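Local coordinates for cell division protein FtsX (Streptococcus pneumoniae, PDB 6HE6) that forms part of the FtsEX ABC-transporter complex of cell division, in which its large extracellular loop interacts with the peptidoglycan hydrolase PcsB, at residues A[11-16]-A[86-91]; A[51-56]-A[90-95]. All coordinates share one frame; numbering follows the deposited sequence.

In the fold
Contact 1 joins strand 11-16, the first of the chain, to strand 88-93, and so closes a long excursion that holds the two-stranded hairpin of 26-29 and 32-35, helices 41-47 and 60-70 and strand 52-58. Contact 2 closes a shorter loop, from strand 52-58 to the later half of strand 88-93. It starts inside that excursion and ends on the same strand, sharing I90 and V91 with contact 1 and running on to 95. Strand 88-93 thus lies between 52-58 and 11-16 in an antiparallel sheet whose other outer strand is 112-116. Y89 CD1 of contact 1 packs 3.4 Å from V55 CG2 of contact 2.

Contact 1: A[11-16]-A[86-91]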
ATOM      1  N   ARG A  11      -7.735   1.936 -10.848  1.00 61.52           N
ATOM      2  CA  ARG A  11      -6.856   1.500  -9.775  1.00 61.88           C
ATOM      3  C   ARG A  11      -5.580   2.332  -9.792  1.00 64.87           C
ATOM      4  O   ARG A  11      -5.002   2.580 -10.857  1.00 62.16           O
ATOM      5  CB  ARG A  11      -6.559   0.008  -9.926  1.00 68.30           C
ATOM      6  CG  ARG A  11      -5.558  -0.578  -8.953  1.00 71.53           C
ATOM      7  CD  ARG A  11      -4.585  -1.491  -9.687  1.00 82.84           C
ATOM      8  NE  ARG A  11      -3.514  -0.707 -10.295  1.00 99.58           N
ATOM      9  CZ  ARG A  11      -3.396  -0.483 -11.601  1.00107.37           C
ATOM     10  NH1 ARG A  11      -4.283  -0.994 -12.446  1.00108.93           N
ATOM     11  NH2 ARG A  11      -2.392   0.255 -12.062  1.00107.88           N
ATOM     12  N   VAL A  12      -5.172   2.803  -8.616  1.00 61.37           N
ATOM     13  CA  VAL A  12      -3.868   3.417  -8.419  1.00 56.89           C
ATOM     14  C   VAL A  12      -3.207   2.716  -7.244  1.00 57.61           C
ATOM     15  O   VAL A  12      -3.848   2.481  -6.214  1.00 53.60           O
ATOM     16  CB  VAL A  12      -3.957   4.933  -8.160  1.00 58.40           C
ATOM     17  CG1 VAL A  12      -2.597   5.484  -7.810  1.00 58.63           C
ATOM     18  CG2 VAL A  12      -4.487   5.657  -9.376  1.00 69.57           C
ATOM     19  N   VAL A  13      -1.939   2.352  -7.407  1.00 60.36           N
ATOM     20  CA  VAL A  13      -1.186   1.650  -6.378  1.00 52.70           C
ATOM     21  C   VAL A  13      -0.180   2.629  -5.805  1.00 52.83           C
ATOM     22  O   VAL A  13       0.570   3.271  -6.551  1.00 53.03           O
ATOM     23  CB  VAL A  13      -0.485   0.392  -6.926  1.00 60.28           C
ATOM     24  CG1 VAL A  13       0.234  -0.324  -5.809  1.00 51.78           C
ATOM     25  CG2 VAL A  13      -1.485  -0.529  -7.577  1.00 63.73           C
ATOM     26  N   VAL A  14      -0.183   2.762  -4.486  1.00 55.98           N
ATOM     27  CA  VAL A  14       0.648   3.719  -3.780  1.00 57.87           C
ATOM     28  C   VAL A  14       1.608   2.933  -2.900  1.00 57.02           C
ATOM     29  O   VAL A  14       1.183   2.297  -1.932  1.00 54.25           O
ATOM     30  CB  VAL A  14      -0.194   4.692  -2.949  1.00 53.51           C
ATOM     31  CG1 VAL A  14       0.717   5.657  -2.187  1.00 51.00           C
ATOM     32  CG2 VAL A  14      -1.124   5.452  -3.842  1.00 49.82           C
ATOM     33  N   TYR A  15       2.902   2.978  -3.227  1.00 53.67           N
ATOM     34  CA  TYR A  15       3.920   2.227  -2.496  1.00 57.26           C
ATOM     35  C   TYR A  15       4.492   3.061  -1.363  1.00 57.09           C
ATOM     36  O   TYR A  15       4.768   4.248  -1.537  1.00 63.07           O
ATOM     37  CB  TYR A  15       5.043   1.778  -3.436  1.00 58.86           C
ATOM     38  CG  TYR A  15       4.546   0.819  -4.468  1.00 54.61           C
ATOM     39  CD1 TYR A  15       4.362  -0.515  -4.159  1.00 51.82           C
ATOM     40  CD2 TYR A  15       4.217   1.247  -5.738  1.00 60.68           C
ATOM     41  CE1 TYR A  15       3.876  -1.403  -5.093  1.00 55.51           C
ATOM     42  CE2 TYR A  15       3.737   0.366  -6.678  1.00 60.60           C
ATOM     43  CZ  TYR A  15       3.563  -0.959  -6.345  1.00 58.23           C
ATOM     44  OH  TYR A  15       3.089  -1.839  -7.281  1.00 68.65           O
ATOM     45  N   ILE A  16       4.665   2.433  -0.201  1.00 54.33           N
ATOM     46  CA  ILE A  16       5.053   3.123   1.025  1.00 49.61           C
ATOM     47  C   ILE A  16       6.554   2.956   1.206  1.00 59.62           C
ATOM     48  O   ILE A  16       7.096   1.879   0.917  1.00 58.62           O
ATOM     49  CB  ILE A  16       4.290   2.573   2.249  1.00 58.15           C
ATOM     50  CG1 ILE A  16       2.786   2.719   2.065  1.00 61.21           C
ATOM     51  CG2 ILE A  16       4.704   3.305   3.532  1.00 57.07           C
ATOM     52  CD1 ILE A  16       1.995   1.713   2.870  1.00 65.97           C
ATOM     53  N   TYR A  86       7.456  -3.706  -1.496  1.00 60.31           N
ATOM     54  CA  TYR A  86       6.992  -2.539  -0.753  1.00 61.69           C
ATOM     55  C   TYR A  86       5.542  -2.739  -0.346  1.00 54.86           C
ATOM     56  O   TYR A  86       4.715  -3.119  -1.183  1.00 56.94           O
ATOM     57  CB  TYR A  86       7.106  -1.271  -1.601  1.00 68.69           C
ATOM     58  CG  TYR A  86       8.496  -0.709  -1.737  1.00 74.69           C
ATOM     59  CD1 TYR A  86       9.539  -1.488  -2.229  1.00 78.22           C
ATOM     60  CD2 TYR A  86       8.765   0.609  -1.389  1.00 80.24           C
ATOM     61  CE1 TYR A  86      10.814  -0.976  -2.355  1.00 77.50           C
ATOM     62  CE2 TYR A  86      10.039   1.129  -1.513  1.00 81.48           C
ATOM     63  CZ  TYR A  86      11.057   0.330  -1.997  1.00 80.68           C
ATOM     64  OH  TYR A  86      12.324   0.840  -2.123  1.00 86.34           O
ATOM     65  N   ASP A  87       5.230  -2.483   0.933  1.00 59.42           N
ATOM     66  CA  ASP A  87       3.845  -2.277   1.349  1.00 58.43           C
ATOM     67  C   ASP A  87       3.184  -1.243   0.452  1.00 62.70           C
ATOM     68  O   ASP A  87       3.834  -0.311  -0.039  1.00 58.39           O
ATOM     69  CB  ASP A  87       3.765  -1.795   2.802  1.00 63.39           C
ATOM     70  CG  ASP A  87       4.164  -2.858   3.804  1.00 68.25           C
ATOM     71  OD1 ASP A  87       4.292  -4.044   3.418  1.00 58.29           O
ATOM     72  OD2 ASP A  87       4.331  -2.499   4.989  1.00 68.90           O
ATOM     73  N   ALA A  88       1.877  -1.384   0.252  1.00 48.73           N
ATOM     74  CA  ALA A  88       1.196  -0.551  -0.721  1.00 52.78           C
ATOM     75  C   ALA A  88      -0.239  -0.315  -0.280  1.00 52.41           C
ATOM     76  O   ALA A  88      -0.820  -1.110   0.459  1.00 47.70           O
ATOM     77  CB  ALA A  88       1.224  -1.191  -2.120  1.00 48.97           C
ATOM     78  N   TYR A  89      -0.812   0.794  -0.752  1.00 41.52           N
ATOM     79  CA  TYR A  89      -2.251   1.002  -0.684  1.00 41.42           C
ATOM     80  C   TYR A  89      -2.824   0.859  -2.089  1.00 48.16           C
ATOM     81  O   TYR A  89      -2.260   1.379  -3.059  1.00 49.72           O
ATOM     82  CB  TYR A  89      -2.604   2.385  -0.096  1.00 46.97           C
ATOM     83  CG  TYR A  89      -2.478   2.431   1.415  1.00 49.17           C
ATOM     84  CD1 TYR A  89      -3.353   1.714   2.228  1.00 47.30           C
ATOM     85  CD2 TYR A  89      -1.479   3.170   2.025  1.00 41.61           C
ATOM     86  CE1 TYR A  89      -3.244   1.758   3.608  1.00 44.18           C
ATOM     87  CE2 TYR A  89      -1.355   3.210   3.404  1.00 47.25           C
ATOM     88  CZ  TYR A  89      -2.237   2.491   4.184  1.00 44.48           C
ATOM     89  OH  TYR A  89      -2.109   2.503   5.544  1.00 51.94           O
ATOM     90  N   ILE A  90      -3.936   0.152  -2.195  1.00 41.83           N
ATOM     91  CA  ILE A  90      -4.641  -0.014  -3.460  1.00 45.77           C
ATOM     92  C   ILE A  90      -5.786   0.986  -3.431  1.00 50.61           C
ATOM     93  O   ILE A  90      -6.724   0.842  -2.642  1.00 46.17           O
ATOM     94  CB  ILE A  90      -5.137  -1.454  -3.660  1.00 52.67           C
ATOM     95  CG1 ILE A  90      -4.052  -2.483  -3.346  1.00 59.98           C
ATOM     96  CG2 ILE A  90      -5.674  -1.636  -5.079  1.00 56.72           C
ATOM     97  CD1 ILE A  90      -2.905  -2.551  -4.357  1.00 60.15           C
ATOM     98  N   VAL A  91      -5.684   2.029  -4.246  1.00 47.83           N
ATOM     99  CA  VAL A  91      -6.628   3.142  -4.229  1.00 44.96           C
ATOM    100  C   VAL A  91      -7.574   2.989  -5.408  1.00 53.72           C
ATOM    101  O   VAL A  91      -7.131   2.731  -6.537  1.00 56.00           O
ATOM    102  CB  VAL A  91      -5.899   4.495  -4.288  1.00 47.58           C
ATOM    103  CG1 VAL A  91      -6.890   5.666  -4.273  1.00 54.18           C
ATOM    104  CG2 VAL A  91      -4.866   4.630  -3.129  1.00 46.99           C
TER
HETATM  105  O   HOH W   1       7.101  -0.608   2.302  1.00 54.51           O
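Five backbone hydrogen bonds join 11-16 to 86-91, whose strand axes run antiparallel at 162° and approach to 4.5 Å. V12 with V91 and V14 with Y89 are the hydrogen-bonded pairs, each closed by two N-H...O bonds; the shortest, V91 N to V12 O at 2.7 Å, lies nearly along the C=O axis. The fifth bond, I16 N to D87 O, is 2.9 Å long and its donor sits above the carbonyl plane. Beyond it a water donates to I16 O and weakly accepts from D87 N, extending the pairing where the strand gives way to loop.

Apolar packing divides between the two faces of the sheet. On the face of V13, Y15, A88 and I90, V13 puts CG1 3.9 Å from A88 CB, while its CG2, beside the backbone N, meets I90 CD1. CD1 of the Y15 ring comes to 3.8 Å from A88 CB and equally close to Y86 CB. On the other face V14 CG2 and V91 CG2 touch at 3.9 Å, crossing obliquely. At the end of the strand I16 has CG1 anti to the carbonyl carbon, and its extended chi2 (155°) brings CD1 to 3.7 Å from Y89 CE2.

Among the polar groups, D87 OD1 bonds to the backbone N of K60. The Y86 ring makes a cation-pi contact with K18.

Bonds of 160° or straighter at hydrogen mark regular antiparallel pairing, here between the two inner strands of the four. The pair satisfies one set of peptide groups, while those of V13, Y15, A88 and I90 bond to the flanking strands 112-116 and 52-58. V14 and V91 pack against L46 of helix 41-47, and Y89 OH and Y15 OH end on D22 and Q116, one from each face.

Contact 2: A[51-56]-A[90-95]; sequences TVKSVT and IVEANA
Strands 52-56 and 90-93 run antiparallel at 160°, their hydrogen-bond ladder interrupted by a classic beta bulge in which K53 and S54 both face E92. The evidence is the register: V52 pairs with A93 but S54 with E92, so E92 O takes K53 N at 2.7 Å while E92 N gives to S54 O. K53, with phi/psi of -99/-36°, supplies the extra residue. The ladder resumes at T56 and I90 and reaches past the bulge through N94 N to T51 O, a more bent bond.

S54 OG, held in the crowded position between backbone N and carbonyl carbon, donates to E92 OE1 at 2.9 Å on the anti lone pair. The same OG receives a hydrogen bond from a water that also donates to I90 O and bonds T56 OG1. The extended E92 lies alongside K53, whose CD comes to 3.7 Å from OE1; K53 NZ stays 5.1 Å from E92 OE2, so any charge attraction there is probably long-range. On the side away from this polar row, V52 CG1 meets V91 CG1 at 3.8 Å.

V52 and A93 pack on I102 of helix 99-107, and V55 on Y43, L46 and K47 of helix 41-47, while A93 shares backbone hydrogen bonding with V10, leading on toward strand 11-16.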
ATOM      1  N   THR A  51     -11.766  12.560  -4.825  1.00 64.83           N
ATOM      2  CA  THR A  51     -11.956  11.671  -5.963  1.00 61.13           C
ATOM      3  C   THR A  51     -11.592  10.210  -5.689  1.00 62.32           C
ATOM      4  O   THR A  51     -11.631   9.406  -6.624  1.00 62.38           O
ATOM      5  CB  THR A  51     -11.145  12.168  -7.150  1.00 59.26           C
ATOM      6  OG1 THR A  51      -9.789  12.336  -6.743  1.00 64.33           O
ATOM      7  CG2 THR A  51     -11.684  13.519  -7.637  1.00 63.18           C
ATOM      8  N   VAL A  52     -11.260   9.822  -4.442  1.00 54.56           N
ATOM      9  CA  VAL A  52     -10.973   8.419  -4.136  1.00 51.57           C
ATOM     10  C   VAL A  52     -12.157   7.764  -3.432  1.00 52.74           C
ATOM     11  O   VAL A  52     -12.784   8.351  -2.541  1.00 53.91           O
ATOM     12  CB  VAL A  52      -9.692   8.266  -3.294  1.00 58.79           C
ATOM     13  CG1 VAL A  52      -8.554   9.040  -3.910  1.00 48.65           C
ATOM     14  CG2 VAL A  52      -9.934   8.734  -1.900  1.00 72.89           C
ATOM     15  N   LYS A  53     -12.455   6.522  -3.817  1.00 55.58           N
ATOM     16  CA  LYS A  53     -13.576   5.803  -3.221  1.00 59.90           C
ATOM     17  C   LYS A  53     -13.156   4.837  -2.118  1.00 54.20           C
ATOM     18  O   LYS A  53     -13.894   4.658  -1.143  1.00 53.68           O
ATOM     19  CB  LYS A  53     -14.364   5.036  -4.292  1.00 60.13           C
ATOM     20  CG  LYS A  53     -15.517   4.189  -3.694  1.00 73.26           C
ATOM     21  CD  LYS A  53     -16.350   3.423  -4.724  1.00 80.19           C
ATOM     22  CE  LYS A  53     -17.845   3.687  -4.493  1.00 90.53           C
ATOM     23  NZ  LYS A  53     -18.717   3.317  -5.651  1.00 88.21           N
ATOM     24  N   SER A  54     -12.002   4.190  -2.245  1.00 52.38           N
ATOM     25  CA  SER A  54     -11.555   3.257  -1.220  1.00 55.55           C
ATOM     26  C   SER A  54     -10.035   3.153  -1.262  1.00 56.41           C
ATOM     27  O   SER A  54      -9.414   3.341  -2.312  1.00 54.20           O
ATOM     28  CB  SER A  54     -12.192   1.878  -1.417  1.00 52.63           C
ATOM     29  OG  SER A  54     -11.706   1.284  -2.608  1.00 49.32           O
ATOM     30  N   VAL A  55      -9.438   2.861  -0.105  1.00 43.08           N
ATOM     31  CA  VAL A  55      -7.999   2.671  -0.006  1.00 51.04           C
ATOM     32  C   VAL A  55      -7.757   1.482   0.917  1.00 52.02           C
ATOM     33  O   VAL A  55      -8.160   1.498   2.087  1.00 51.40           O
ATOM     34  CB  VAL A  55      -7.278   3.925   0.497  1.00 54.56           C
ATOM     35  CG1 VAL A  55      -7.972   4.435   1.663  1.00 64.86           C
ATOM     36  CG2 VAL A  55      -5.841   3.627   0.896  1.00 45.08           C
ATOM     37  N   THR A  56      -7.133   0.446   0.381  1.00 47.03           N
ATOM     38  CA  THR A  56      -7.012  -0.852   1.027  1.00 37.94           C
ATOM     39  C   THR A  56      -5.543  -1.222   1.155  1.00 40.92           C
ATOM     40  O   THR A  56      -4.823  -1.247   0.154  1.00 47.66           O
ATOM     41  CB  THR A  56      -7.751  -1.909   0.200  1.00 49.37           C
ATOM     42  OG1 THR A  56      -9.116  -1.501   0.013  1.00 51.24           O
ATOM     43  CG2 THR A  56      -7.710  -3.240   0.890  1.00 53.34           C
ATOM     44  N   ILE A  90      -3.936   0.152  -2.195  1.00 41.83           N
ATOM     45  CA  ILE A  90      -4.641  -0.014  -3.460  1.00 45.77           C
ATOM     46  C   ILE A  90      -5.786   0.986  -3.431  1.00 50.61           C
ATOM     47  O   ILE A  90      -6.724   0.842  -2.642  1.00 46.17           O
ATOM     48  CB  ILE A  90      -5.137  -1.454  -3.660  1.00 52.67           C
ATOM     49  CG1 ILE A  90      -4.052  -2.483  -3.346  1.00 59.98           C
ATOM     50  CG2 ILE A  90      -5.674  -1.636  -5.079  1.00 56.72           C
ATOM     51  CD1 ILE A  90      -2.905  -2.551  -4.357  1.00 60.15           C
ATOM     52  N   VAL A  91      -5.684   2.029  -4.246  1.00 47.83           N
ATOM     53  CA  VAL A  91      -6.628   3.142  -4.229  1.00 44.96           C
ATOM     54  C   VAL A  91      -7.574   2.989  -5.408  1.00 53.72           C
ATOM     55  O   VAL A  91      -7.131   2.731  -6.537  1.00 56.00           O
ATOM     56  CB  VAL A  91      -5.899   4.495  -4.288  1.00 47.58           C
ATOM     57  CG1 VAL A  91      -6.890   5.666  -4.273  1.00 54.18           C
ATOM     58  CG2 VAL A  91      -4.866   4.630  -3.129  1.00 46.99           C
ATOM     59  N   GLU A  92      -8.874   3.142  -5.146  1.00 46.02           N
ATOM     60  CA  GLU A  92      -9.903   3.111  -6.175  1.00 51.45           C
ATOM     61  C   GLU A  92     -10.395   4.532  -6.424  1.00 52.65           C
ATOM     62  O   GLU A  92     -10.908   5.177  -5.504  1.00 56.67           O
ATOM     63  CB  GLU A  92     -11.060   2.210  -5.744  1.00 59.67           C
ATOM     64  CG  GLU A  92     -12.257   2.236  -6.693  1.00 69.37           C
ATOM     65  CD  GLU A  92     -13.422   1.427  -6.158  1.00 80.53           C
ATOM     66  OE1 GLU A  92     -13.442   1.185  -4.934  1.00 85.76           O
ATOM     67  OE2 GLU A  92     -14.309   1.036  -6.948  1.00 82.02           O
ATOM     68  N   ALA A  93     -10.232   5.014  -7.659  1.00 52.20           N
ATOM     69  CA  ALA A  93     -10.708   6.333  -8.069  1.00 57.79           C
ATOM     70  C   ALA A  93     -12.216   6.312  -8.310  1.00 62.65           C
ATOM     71  O   ALA A  93     -12.813   5.260  -8.509  1.00 61.07           O
ATOM     72  CB  ALA A  93     -10.002   6.800  -9.344  1.00 53.48           C
ATOM     73  N   ASN A  94     -12.833   7.499  -8.311  1.00 60.20           N
ATOM     74  CA  ASN A  94     -14.261   7.566  -8.609  1.00 55.67           C
ATOM     75  C   ASN A  94     -14.535   7.406 -10.101  1.00 64.69           C
ATOM     76  O   ASN A  94     -15.580   6.867 -10.484  1.00 60.34           O
ATOM     77  CB  ASN A  94     -14.848   8.891  -8.107  1.00 66.68           C
ATOM     78  CG  ASN A  94     -15.319   8.827  -6.650  1.00 79.20           C
ATOM     79  OD1 ASN A  94     -15.609   7.754  -6.112  1.00 86.35           O
ATOM     80  ND2 ASN A  94     -15.387   9.987  -6.007  1.00 83.89           N
ATOM     81  N   ALA A  95     -13.624   7.869 -10.955  1.00 61.73           N
ATOM     82  CA  ALA A  95     -13.768   7.769 -12.397  1.00 58.39           C
ATOM     83  C   ALA A  95     -12.388   7.565 -12.987  1.00 64.33           C
ATOM     84  O   ALA A  95     -11.389   7.928 -12.353  1.00 64.16           O
ATOM     85  CB  ALA A  95     -14.418   9.029 -12.995  1.00 61.47           C
TER
HETATM   86  O   HOH W   2      -9.287  -0.171  -2.540  1.00 59.65           O